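Local structure of fiber protein (Raptor siadenovirus a, 5FJL) at residues 37-42 and 53-58; 110-115 and 167-172; 117-122 and 130-135; 122-127 and 157-162. The protein forms the trimeric fibres of the adenovirus capsid, whose C-terminal head domain, the part described here, probably attaches the virion to a host-cell receptor. All blocks are in the same frame, centred on the assembly; numbering follows the deposited sequence. Where two conformers were deposited one is given.

Overall arrangement
From the N terminus, contact 1 comes first and closes a local hairpin between strands 38-45 and 51-59. Contact 2 closes a much longer loop, bringing the segment that leads into strand 115-122 against the C-terminal end of strand 160-171. Contacts 3 and 4 are both nested inside that loop: contact 3 is the hairpin of strands 115-122 and 127-138, and contact 4 joins the turn of this hairpin to the start of strand 160-171. These two cross along the chain and share Ile122. Contacts 1 and 2 touch through Lys56 and Leu110, and contact 4 lies across the chain's centre from both, with centres 32 and 26 Å away.

Contact 1. Residues 37-42 and 53-58; sequences VSYSDG and NFRKTR
Arg55 and Asp41 face each other across an antiparallel hairpin, in a non-hydrogen-bonded pair on the face that also carries Tyr39 and Thr57. The arginine leaves its strand with CG anti to the backbone N (chi1 -178°) and stays extended as far as NE, which draws its methylenes past the carboxylate. CB, CG and CD each pass Asp41 OD1, CD at 3.2 Å. The guanidinium then lies with one face toward that oxygen, its plane 77° from the carboxylate. Arg55 NH1 comes within 3.3 Å of Asp41 OD2, a salt bridge of charge alone, since no N-H points at the oxygen. At the far tip, NH2 rests 3.6 Å from Tyr39 CB. Thr57 meets the edge of the tyrosine ring through OG1, whereas Tyr39 OH bonds to Ser61 of the second subunit.

On the other face, Gly42 suits its place because it has no side chain: its CA sits 3.8 Å from the centroid of the Phe54 ring, a CH-pi contact over the face. Arg58 runs its methylenes alongside Ser38 OG. Six backbone bonds, such as Lys56 N to Ser40 O at 2.8 Å, join segments 37-42 and 53-58. The backbone thus fixes the register, while the Asp41–Arg55 attraction adds a charge contact on the exposed face that depends little on direction.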
# COMPACT_ATOMS: atom_id res chain seq x y z
N VAL A 37 -12.14 -20.75 -9.70
CA VAL A 37 -11.57 -20.36 -8.36
C VAL A 37 -11.50 -21.56 -7.40
O VAL A 37 -12.38 -22.44 -7.40
CB VAL A 37 -12.36 -19.17 -7.71
CG1 VAL A 37 -13.78 -19.58 -7.31
CG2 VAL A 37 -11.62 -18.60 -6.51
N SER A 38 -10.44 -21.60 -6.60
CA SER A 38 -10.33 -22.58 -5.51
C SER A 38 -9.72 -21.87 -4.31
O SER A 38 -9.27 -20.73 -4.43
CB SER A 38 -9.50 -23.79 -5.93
OG SER A 38 -8.17 -23.44 -6.24
N TYR A 39 -9.78 -22.54 -3.16
CA TYR A 39 -9.42 -21.95 -1.87
C TYR A 39 -8.59 -22.95 -1.11
O TYR A 39 -8.81 -24.17 -1.24
CB TYR A 39 -10.68 -21.62 -1.08
CG TYR A 39 -11.69 -20.80 -1.86
CD1 TYR A 39 -11.61 -19.40 -1.88
CD2 TYR A 39 -12.70 -21.41 -2.63
CE1 TYR A 39 -12.52 -18.63 -2.61
CE2 TYR A 39 -13.61 -20.65 -3.38
CZ TYR A 39 -13.52 -19.25 -3.35
OH TYR A 39 -14.41 -18.47 -4.06
N SER A 40 -7.61 -22.49 -0.35
CA SER A 40 -6.87 -23.36 0.56
C SER A 40 -6.66 -22.62 1.87
O SER A 40 -6.38 -21.43 1.86
CB SER A 40 -5.52 -23.74 -0.03
OG SER A 40 -4.78 -24.60 0.82
N ASP A 41 -6.78 -23.32 2.98
CA ASP A 41 -6.51 -22.78 4.30
C ASP A 41 -5.19 -23.34 4.75
O ASP A 41 -4.82 -24.47 4.40
CB ASP A 41 -7.59 -23.19 5.30
CG ASP A 41 -8.92 -22.49 5.05
OD1 ASP A 41 -8.94 -21.38 4.49
OD2 ASP A 41 -9.97 -23.06 5.41
N GLY A 42 -4.47 -22.57 5.55
CA GLY A 42 -3.25 -23.03 6.15
C GLY A 42 -2.89 -22.25 7.40
O GLY A 42 -3.61 -21.36 7.83
N ASN A 53 -3.12 -17.97 11.02
CA ASN A 53 -3.96 -18.67 10.05
C ASN A 53 -4.03 -17.85 8.79
O ASN A 53 -4.01 -16.60 8.84
CB ASN A 53 -5.38 -18.84 10.61
CG ASN A 53 -5.39 -19.80 11.77
OD1 ASN A 53 -5.05 -20.95 11.63
ND2 ASN A 53 -5.61 -19.26 12.95
N PHE A 54 -4.10 -18.52 7.65
CA PHE A 54 -4.31 -17.81 6.40
C PHE A 54 -5.26 -18.56 5.46
O PHE A 54 -5.44 -19.76 5.61
CB PHE A 54 -2.97 -17.52 5.73
CG PHE A 54 -2.21 -18.75 5.31
CD1 PHE A 54 -2.47 -19.39 4.10
CD2 PHE A 54 -1.23 -19.27 6.13
CE1 PHE A 54 -1.76 -20.54 3.72
CE2 PHE A 54 -0.50 -20.39 5.73
CZ PHE A 54 -0.78 -21.03 4.55
N ARG A 55 -5.86 -17.83 4.52
CA ARG A 55 -6.69 -18.41 3.48
C ARG A 55 -6.25 -17.89 2.15
O ARG A 55 -6.15 -16.67 1.99
CB ARG A 55 -8.15 -18.07 3.67
CG ARG A 55 -9.06 -18.70 2.62
CD ARG A 55 -10.46 -18.89 3.15
NE ARG A 55 -11.21 -19.84 2.33
CZ ARG A 55 -12.01 -20.81 2.79
NH1 ARG A 55 -12.19 -21.02 4.11
NH2 ARG A 55 -12.63 -21.61 1.91
N LYS A 56 -5.94 -18.78 1.21
CA LYS A 56 -5.50 -18.44 -0.15
C LYS A 56 -6.69 -18.62 -1.08
O LYS A 56 -7.40 -19.64 -0.99
CB LYS A 56 -4.39 -19.36 -0.59
CG LYS A 56 -3.16 -19.30 0.27
CD LYS A 56 -2.09 -20.27 -0.17
CE LYS A 56 -1.29 -19.80 -1.36
NZ LYS A 56 -0.02 -20.55 -1.47
N THR A 57 -6.94 -17.63 -1.91
CA THR A 57 -7.92 -17.68 -2.99
C THR A 57 -7.17 -17.65 -4.31
O THR A 57 -6.44 -16.70 -4.58
CB THR A 57 -8.89 -16.48 -2.89
OG1 THR A 57 -9.57 -16.52 -1.63
CG2 THR A 57 -9.91 -16.48 -4.01
N ARG A 58 -7.33 -18.69 -5.13
CA ARG A 58 -6.64 -18.80 -6.40
C ARG A 58 -7.58 -18.48 -7.54
O ARG A 58 -8.60 -19.15 -7.68
CB ARG A 58 -6.15 -20.21 -6.64
CG ARG A 58 -5.38 -20.82 -5.50
CD ARG A 58 -4.58 -22.04 -5.95
NE ARG A 58 -3.41 -22.30 -5.11
CZ ARG A 58 -3.42 -22.57 -3.80
NH1 ARG A 58 -4.55 -22.60 -3.11
NH2 ARG A 58 -2.26 -22.79 -3.16
O HOH W 1 -6.36 -23.96 -4.22
O HOH W 2 -6.12 -22.10 9.06

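Contact 2. Residues 110-115 and 167-172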
# COMPACT_ATOMS: atom_id res chain seq x y z
N LEU A 110 4.72 -20.09 1.76
CA LEU A 110 3.90 -18.96 1.32
C LEU A 110 4.85 -17.90 0.79
O LEU A 110 5.71 -17.43 1.50
CB LEU A 110 3.03 -18.43 2.47
CG LEU A 110 2.13 -17.24 2.15
CD1 LEU A 110 1.20 -17.51 0.97
CD2 LEU A 110 1.32 -16.84 3.37
N ASN A 111 4.72 -17.57 -0.50
CA ASN A 111 5.61 -16.62 -1.15
C ASN A 111 4.74 -15.55 -1.76
O ASN A 111 3.87 -15.88 -2.55
CB ASN A 111 6.37 -17.32 -2.27
CG ASN A 111 7.27 -18.39 -1.74
OD1 ASN A 111 8.21 -18.09 -1.03
ND2 ASN A 111 6.93 -19.64 -1.99
N THR A 112 4.93 -14.30 -1.33
CA THR A 112 4.07 -13.19 -1.80
C THR A 112 4.89 -11.99 -2.22
O THR A 112 6.07 -11.84 -1.90
CB THR A 112 3.09 -12.74 -0.67
OG1 THR A 112 3.78 -11.99 0.33
CG2 THR A 112 2.36 -13.93 -0.08
N ALA A 113 4.21 -11.07 -2.93
CA ALA A 113 4.69 -9.72 -3.11
C ALA A 113 4.49 -8.94 -1.80
O ALA A 113 3.79 -9.43 -0.89
CB ALA A 113 3.89 -9.09 -4.25
N PRO A 114 5.08 -7.77 -1.65
CA PRO A 114 4.89 -6.99 -0.43
C PRO A 114 3.54 -6.32 -0.38
O PRO A 114 3.04 -5.90 -1.43
CB PRO A 114 5.98 -5.92 -0.48
CG PRO A 114 6.07 -5.66 -1.90
CD PRO A 114 6.00 -7.03 -2.56
N SER A 115 3.00 -6.19 0.81
CA SER A 115 1.75 -5.44 1.06
C SER A 115 1.94 -4.47 2.20
O SER A 115 2.75 -4.66 3.10
CB SER A 115 0.56 -6.34 1.40
OG SER A 115 0.12 -6.95 0.23
N HIS A 167 -3.10 -4.82 3.66
CA HIS A 167 -3.68 -5.08 2.34
C HIS A 167 -3.46 -6.57 2.00
O HIS A 167 -2.42 -7.14 2.37
CB HIS A 167 -3.02 -4.19 1.28
CG HIS A 167 -3.69 -4.24 -0.05
ND1 HIS A 167 -4.88 -3.60 -0.32
CD2 HIS A 167 -3.38 -4.92 -1.17
CE1 HIS A 167 -5.26 -3.86 -1.55
NE2 HIS A 167 -4.35 -4.65 -2.10
N PRO A 168 -4.39 -7.20 1.28
CA PRO A 168 -4.20 -8.61 0.99
C PRO A 168 -2.88 -8.90 0.27
O PRO A 168 -2.34 -8.06 -0.46
CB PRO A 168 -5.40 -8.93 0.09
CG PRO A 168 -6.46 -8.00 0.58
CD PRO A 168 -5.71 -6.72 0.84
N PHE A 169 -2.38 -10.12 0.44
CA PHE A 169 -1.13 -10.52 -0.16
C PHE A 169 -1.31 -11.14 -1.54
O PHE A 169 -2.11 -12.08 -1.66
CB PHE A 169 -0.37 -11.49 0.75
CG PHE A 169 0.05 -10.91 2.05
CD1 PHE A 169 1.24 -10.21 2.15
CD2 PHE A 169 -0.76 -10.98 3.16
CE1 PHE A 169 1.65 -9.66 3.34
CE2 PHE A 169 -0.39 -10.40 4.38
CZ PHE A 169 0.84 -9.73 4.46
N LEU A 170 -0.60 -10.66 -2.55
CA LEU A 170 -0.70 -11.16 -3.90
C LEU A 170 0.49 -12.05 -4.20
O LEU A 170 1.64 -11.75 -3.81
CB LEU A 170 -0.77 -10.01 -4.92
CG LEU A 170 -2.13 -9.39 -5.21
CD1 LEU A 170 -2.93 -9.02 -3.99
CD2 LEU A 170 -1.95 -8.20 -6.15
N SER A 171 0.21 -13.14 -4.93
CA SER A 171 1.26 -14.01 -5.47
C SER A 171 0.92 -14.29 -6.93
O SER A 171 -0.23 -14.58 -7.24
CB SER A 171 1.31 -15.34 -4.73
OG SER A 171 1.42 -15.22 -3.32
N LEU A 172 1.90 -14.13 -7.80
CA LEU A 172 1.73 -14.41 -9.24
C LEU A 172 2.40 -15.75 -9.54
O LEU A 172 3.58 -15.91 -9.22
CB LEU A 172 2.35 -13.28 -10.07
CG LEU A 172 1.65 -11.91 -10.13
CD1 LEU A 172 0.35 -12.01 -10.89
CD2 LEU A 172 1.41 -11.27 -8.76
O HOH W 3 1.22 -8.61 -1.70
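Ser171 OG donates to Asn111 O at 2.7 Å, and Ala113 N donates to Leu170 O at 2.8 Å, the latter bond nearly straight at 169°. Further along, Ser115 OG reaches Pro168 O at 2.8 Å, arriving from above the carbonyl plane. Its hydroxyl stands beside its own backbone N (chi1 -75°), on the side facing the other segment. A small hydroxyl suits both serines, since each can bond a main-chain oxygen at short range. Between these bonds Thr112 crosses Phe169 obliquely, with its OG1 3.6 Å from Phe169 CD1 and its CG2 against Phe169 CB.

The segment 110-115 is irregular where it runs beside the end of strand 160-171, and a water bridges the two segments: it donates to Ser115 OG and weakly to Ala113 O, and accepts from Leu170 N. Segment 110-115 leads into strand 115-122 of the all-beta fibre head.

In the next shell, Thr112 OG1 donates to Ala113 O at 2.8 Å and is bonded to Phe136 N, which fixes its rotation. Phe136 meets the Phe169 ring edge-to-face. First-shell residues also line the trimer interface: Ala113 packs on Pro168 of the third subunit, and His167 ND1 bonds to Pro114 O of the second.

Contact 3. Residues 117-122 and 130-135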
# COMPACT_ATOMS: atom_id res chain seq x y z
N ALA A 117 1.01 -2.44 5.53
CA ALA A 117 0.32 -2.67 6.80
C ALA A 117 0.42 -1.48 7.69
O ALA A 117 1.40 -0.75 7.63
CB ALA A 117 0.93 -3.83 7.55
N LEU A 118 -0.59 -1.29 8.55
CA LEU A 118 -0.51 -0.39 9.69
C LEU A 118 -0.13 -1.23 10.90
O LEU A 118 -0.88 -2.15 11.26
CB LEU A 118 -1.86 0.28 9.95
CG LEU A 118 -1.89 1.06 11.28
CD1 LEU A 118 -0.87 2.17 11.27
CD2 LEU A 118 -3.28 1.58 11.55
N CYS A 119 1.02 -0.96 11.48
CA CYS A 119 1.55 -1.70 12.64
C CYS A 119 1.77 -0.77 13.79
O CYS A 119 2.07 0.43 13.64
CB CYS A 119 2.86 -2.37 12.31
SG CYS A 119 2.64 -3.65 11.04
N ILE A 120 1.69 -1.35 15.00
CA ILE A 120 2.01 -0.66 16.23
C ILE A 120 3.13 -1.44 16.89
O ILE A 120 3.00 -2.64 17.11
CB ILE A 120 0.80 -0.55 17.17
CG1 ILE A 120 -0.32 0.29 16.52
CG2 ILE A 120 1.21 0.07 18.50
CD1 ILE A 120 -1.66 0.11 17.19
N PHE A 121 4.25 -0.78 17.15
CA PHE A 121 5.39 -1.37 17.84
C PHE A 121 5.43 -0.83 19.25
O PHE A 121 5.45 0.37 19.45
CB PHE A 121 6.73 -1.08 17.13
CG PHE A 121 6.79 -1.67 15.74
CD1 PHE A 121 6.35 -0.95 14.63
CD2 PHE A 121 7.30 -2.94 15.53
CE1 PHE A 121 6.38 -1.50 13.37
CE2 PHE A 121 7.33 -3.48 14.25
CZ PHE A 121 6.85 -2.77 13.18
N ILE A 122 5.41 -1.75 20.21
CA ILE A 122 5.51 -1.41 21.64
C ILE A 122 6.91 -1.75 22.10
O ILE A 122 7.35 -2.89 21.98
CB ILE A 122 4.49 -2.22 22.47
CG1 ILE A 122 3.08 -2.09 21.91
CG2 ILE A 122 4.59 -1.83 23.94
CD1 ILE A 122 2.50 -0.74 21.93
N GLU A 130 2.84 3.10 12.71
CA GLU A 130 3.45 3.38 11.40
C GLU A 130 2.98 2.48 10.32
O GLU A 130 2.59 1.35 10.54
CB GLU A 130 4.95 3.31 11.45
CG GLU A 130 5.50 2.09 12.06
CD GLU A 130 7.04 2.16 12.33
OE1 GLU A 130 7.56 2.82 13.24
OE2 GLU A 130 7.70 1.45 11.60
N LEU A 131 3.03 2.99 9.07
CA LEU A 131 2.85 2.15 7.90
C LEU A 131 4.18 1.47 7.60
O LEU A 131 5.24 2.08 7.67
CB LEU A 131 2.29 2.90 6.65
CG LEU A 131 0.75 3.12 6.61
CD1 LEU A 131 0.32 4.13 7.68
CD2 LEU A 131 0.28 3.57 5.24
N CYS A 132 4.06 0.20 7.25
CA CYS A 132 5.22 -0.68 6.95
C CYS A 132 4.88 -1.49 5.75
O CYS A 132 3.71 -1.54 5.35
CB CYS A 132 5.50 -1.68 8.09
SG CYS A 132 5.85 -0.94 9.69
N MET A 133 5.84 -2.17 5.14
CA MET A 133 5.54 -3.18 4.14
C MET A 133 5.92 -4.54 4.69
O MET A 133 6.90 -4.66 5.44
CB MET A 133 6.21 -2.92 2.83
CG MET A 133 5.73 -1.59 2.19
SD MET A 133 5.96 -1.49 0.43
CE MET A 133 4.45 -2.37 -0.07
N MET A 134 5.15 -5.53 4.36
CA MET A 134 5.49 -6.90 4.75
C MET A 134 5.32 -7.86 3.63
O MET A 134 4.55 -7.65 2.70
CB MET A 134 4.81 -7.29 5.99
CG MET A 134 3.36 -7.22 5.96
SD MET A 134 2.62 -7.64 7.58
CE MET A 134 3.22 -6.49 8.77
N GLN A 135 6.09 -8.94 3.69
CA GLN A 135 6.16 -9.87 2.59
C GLN A 135 6.50 -11.26 3.11
O GLN A 135 7.37 -11.37 3.95
CB GLN A 135 7.28 -9.41 1.63
CG GLN A 135 7.43 -10.18 0.38
CD GLN A 135 8.31 -9.45 -0.62
OE1 GLN A 135 8.92 -8.41 -0.32
NE2 GLN A 135 8.28 -9.93 -1.83
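Ala117 with Cys132 and Cys119 with Glu130 are antiparallel hydrogen-bonded pairs on either side of the non-hydrogen-bonded pair Leu118–Leu131, and the short strand axes lie 118° apart in direction, so the paired strands are strongly twisted and coiled. The pairing continues past Cys119, where Phe121 bonds through its backbone to Tyr128, and its side chain reaches back toward Glu130 and Cys132. Its ring presents an edge to Cys132, whose SG lies in the ring plane 3.8 Å from Phe121 CE1, a sulfur-aromatic contact. Glu130 crosses the same ring at about a right angle, its OE2 3.7 Å from Phe121 CE1. A salt bridge holds it to Arg150, which also makes a cation-pi contact with Phe121 and probably offsets the acid's charge.

Farther along the same face, the Met134 chain turns at its last torsion (chi3 60°) and brings CE within 3.7 Å of both Ala117 CB and Cys119 SG. A flexible thioether suits this place, while alanine leaves room for its methyl. On the opposite face Leu118 lies beside Leu131.

Strand 160-171 lies along the other edge of strand 115-122, with Val166, Ile163 and Met161 packing on Ala117, Met134 and Phe121, and the Leu118–Leu131 face meets neighbouring subunits.

Contact 4. Residues 122-127 and 157-162; sequences ITTDHV and TIQYMH
Backbone hydrogen bonds join Ile122 to Gln159 and Tyr160 in a classic beta bulge, where two residues of one strand face one of the other. Ile122 O accepts twice: from Gln159 N at 2.8 Å, nearly in line with the carbonyl, and from Tyr160 N at 3.2 Å, in the carbonyl plane and on a lone pair. Ile122 N returns a bond to Tyr160 O, at 2.9 Å and with an angle of 170°.

Water-mediated bonding carries the contact on past the bulge. One water accepts from Thr124 N and from Gln159 NE2, and donates to Thr157 O at 2.6 Å. Gln159 suits this spot because its chain, folded back at chi2 (-64°), takes its CB and CG past Ile122 O and delivers the amide to the water.

Van der Waals contacts are fewer. Ile122 CG1 stands beside its own backbone N, 3.9 Å from His162 NE2; it also touches Tyr160 CB. The Thr123 methyl, CG2, lies 3.4 Å from the carbonyl oxygen Thr157 O.

Within the turn, Thr123 OG1 accepts from His126 N, an ST motif, and it also bonds to Glu156, which holds His126 ND1 as well. A threonine here therefore serves both the turn and Glu156, just before segment 157-162. The junction is held mostly through main-chain groups and one water, and the doubly used oxygen of Ile122 marks where the strand's regular pairing is broken.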
# COMPACT_ATOMS: atom_id res chain seq x y z
N ILE A 122 5.41 -1.75 20.21
CA ILE A 122 5.51 -1.41 21.64
C ILE A 122 6.91 -1.75 22.10
O ILE A 122 7.35 -2.89 21.98
CB ILE A 122 4.49 -2.22 22.47
CG1 ILE A 122 3.08 -2.09 21.91
CG2 ILE A 122 4.59 -1.83 23.94
CD1 ILE A 122 2.50 -0.74 21.93
N THR A 123 7.62 -0.74 22.62
CA THR A 123 8.89 -0.94 23.29
C THR A 123 8.68 -0.62 24.78
O THR A 123 7.59 -0.18 25.18
CB THR A 123 10.00 -0.07 22.70
OG1 THR A 123 9.73 1.29 22.97
CG2 THR A 123 10.13 -0.30 21.16
N THR A 124 9.70 -0.83 25.60
CA THR A 124 9.55 -0.47 27.01
C THR A 124 9.16 0.99 27.18
O THR A 124 8.27 1.32 28.00
CB THR A 124 10.86 -0.75 27.77
OG1 THR A 124 11.15 -2.15 27.70
CG2 THR A 124 10.74 -0.31 29.22
N ASP A 125 9.76 1.90 26.40
CA ASP A 125 9.54 3.31 26.58
C ASP A 125 8.59 3.96 25.63
O ASP A 125 8.16 5.09 25.88
CB ASP A 125 10.88 4.06 26.49
CG ASP A 125 11.80 3.78 27.68
OD1 ASP A 125 11.40 3.22 28.72
OD2 ASP A 125 12.99 4.20 27.58
N HIS A 126 8.28 3.33 24.49
CA HIS A 126 7.56 4.03 23.42
C HIS A 126 6.50 3.18 22.74
O HIS A 126 6.49 1.96 22.85
CB HIS A 126 8.54 4.56 22.33
CG HIS A 126 9.49 5.58 22.84
ND1 HIS A 126 10.82 5.31 23.09
CD2 HIS A 126 9.28 6.86 23.23
CE1 HIS A 126 11.39 6.40 23.58
NE2 HIS A 126 10.49 7.35 23.65
N VAL A 127 5.63 3.86 22.00
CA VAL A 127 4.65 3.26 21.12
C VAL A 127 4.85 3.92 19.77
O VAL A 127 4.77 5.16 19.65
CB VAL A 127 3.22 3.49 21.59
CG1 VAL A 127 2.21 2.89 20.60
CG2 VAL A 127 3.00 2.86 22.95
N THR A 157 14.29 -2.47 21.99
CA THR A 157 13.82 -3.85 21.88
C THR A 157 12.30 -3.87 21.66
O THR A 157 11.55 -3.18 22.34
CB THR A 157 14.15 -4.62 23.17
OG1 THR A 157 15.59 -4.63 23.29
CG2 THR A 157 13.66 -6.02 23.17
N ILE A 158 11.89 -4.68 20.68
CA ILE A 158 10.47 -4.90 20.46
C ILE A 158 9.91 -5.76 21.60
O ILE A 158 10.41 -6.85 21.85
CB ILE A 158 10.23 -5.62 19.13
CG1 ILE A 158 10.72 -4.78 17.94
CG2 ILE A 158 8.76 -5.99 18.96
CD1 ILE A 158 10.79 -5.59 16.65
N GLN A 159 8.88 -5.24 22.26
CA GLN A 159 8.06 -6.04 23.15
C GLN A 159 6.93 -6.70 22.36
O GLN A 159 6.75 -7.91 22.42
CB GLN A 159 7.54 -5.20 24.31
CG GLN A 159 8.64 -4.50 25.11
CD GLN A 159 9.59 -5.44 25.83
OE1 GLN A 159 9.22 -6.52 26.25
NE2 GLN A 159 10.85 -5.03 25.93
N TYR A 160 6.20 -5.89 21.58
CA TYR A 160 5.14 -6.40 20.73
C TYR A 160 5.12 -5.67 19.40
O TYR A 160 5.45 -4.49 19.36
CB TYR A 160 3.74 -6.27 21.37
CG TYR A 160 3.65 -7.06 22.64
CD1 TYR A 160 3.33 -8.41 22.60
CD2 TYR A 160 3.96 -6.49 23.84
CE1 TYR A 160 3.31 -9.17 23.77
CE2 TYR A 160 3.95 -7.22 25.01
CZ TYR A 160 3.61 -8.55 24.96
OH TYR A 160 3.61 -9.33 26.13
N MET A 161 4.69 -6.40 18.37
CA MET A 161 4.23 -5.76 17.12
C MET A 161 2.81 -6.15 16.91
O MET A 161 2.54 -7.35 16.78
CB MET A 161 5.07 -6.20 15.92
CG MET A 161 4.60 -5.59 14.60
SD MET A 161 5.45 -6.18 13.11
CE MET A 161 4.71 -7.77 12.93
N HIS A 162 1.94 -5.17 16.79
CA HIS A 162 0.54 -5.42 16.48
C HIS A 162 0.27 -5.04 15.03
O HIS A 162 0.49 -3.90 14.67
CB HIS A 162 -0.39 -4.60 17.38
CG HIS A 162 -0.16 -4.82 18.85
ND1 HIS A 162 -0.45 -6.02 19.46
CD2 HIS A 162 0.31 -4.00 19.82
CE1 HIS A 162 -0.18 -5.91 20.76
NE2 HIS A 162 0.29 -4.71 21.00
O HOH W 4 11.82 -2.48 24.81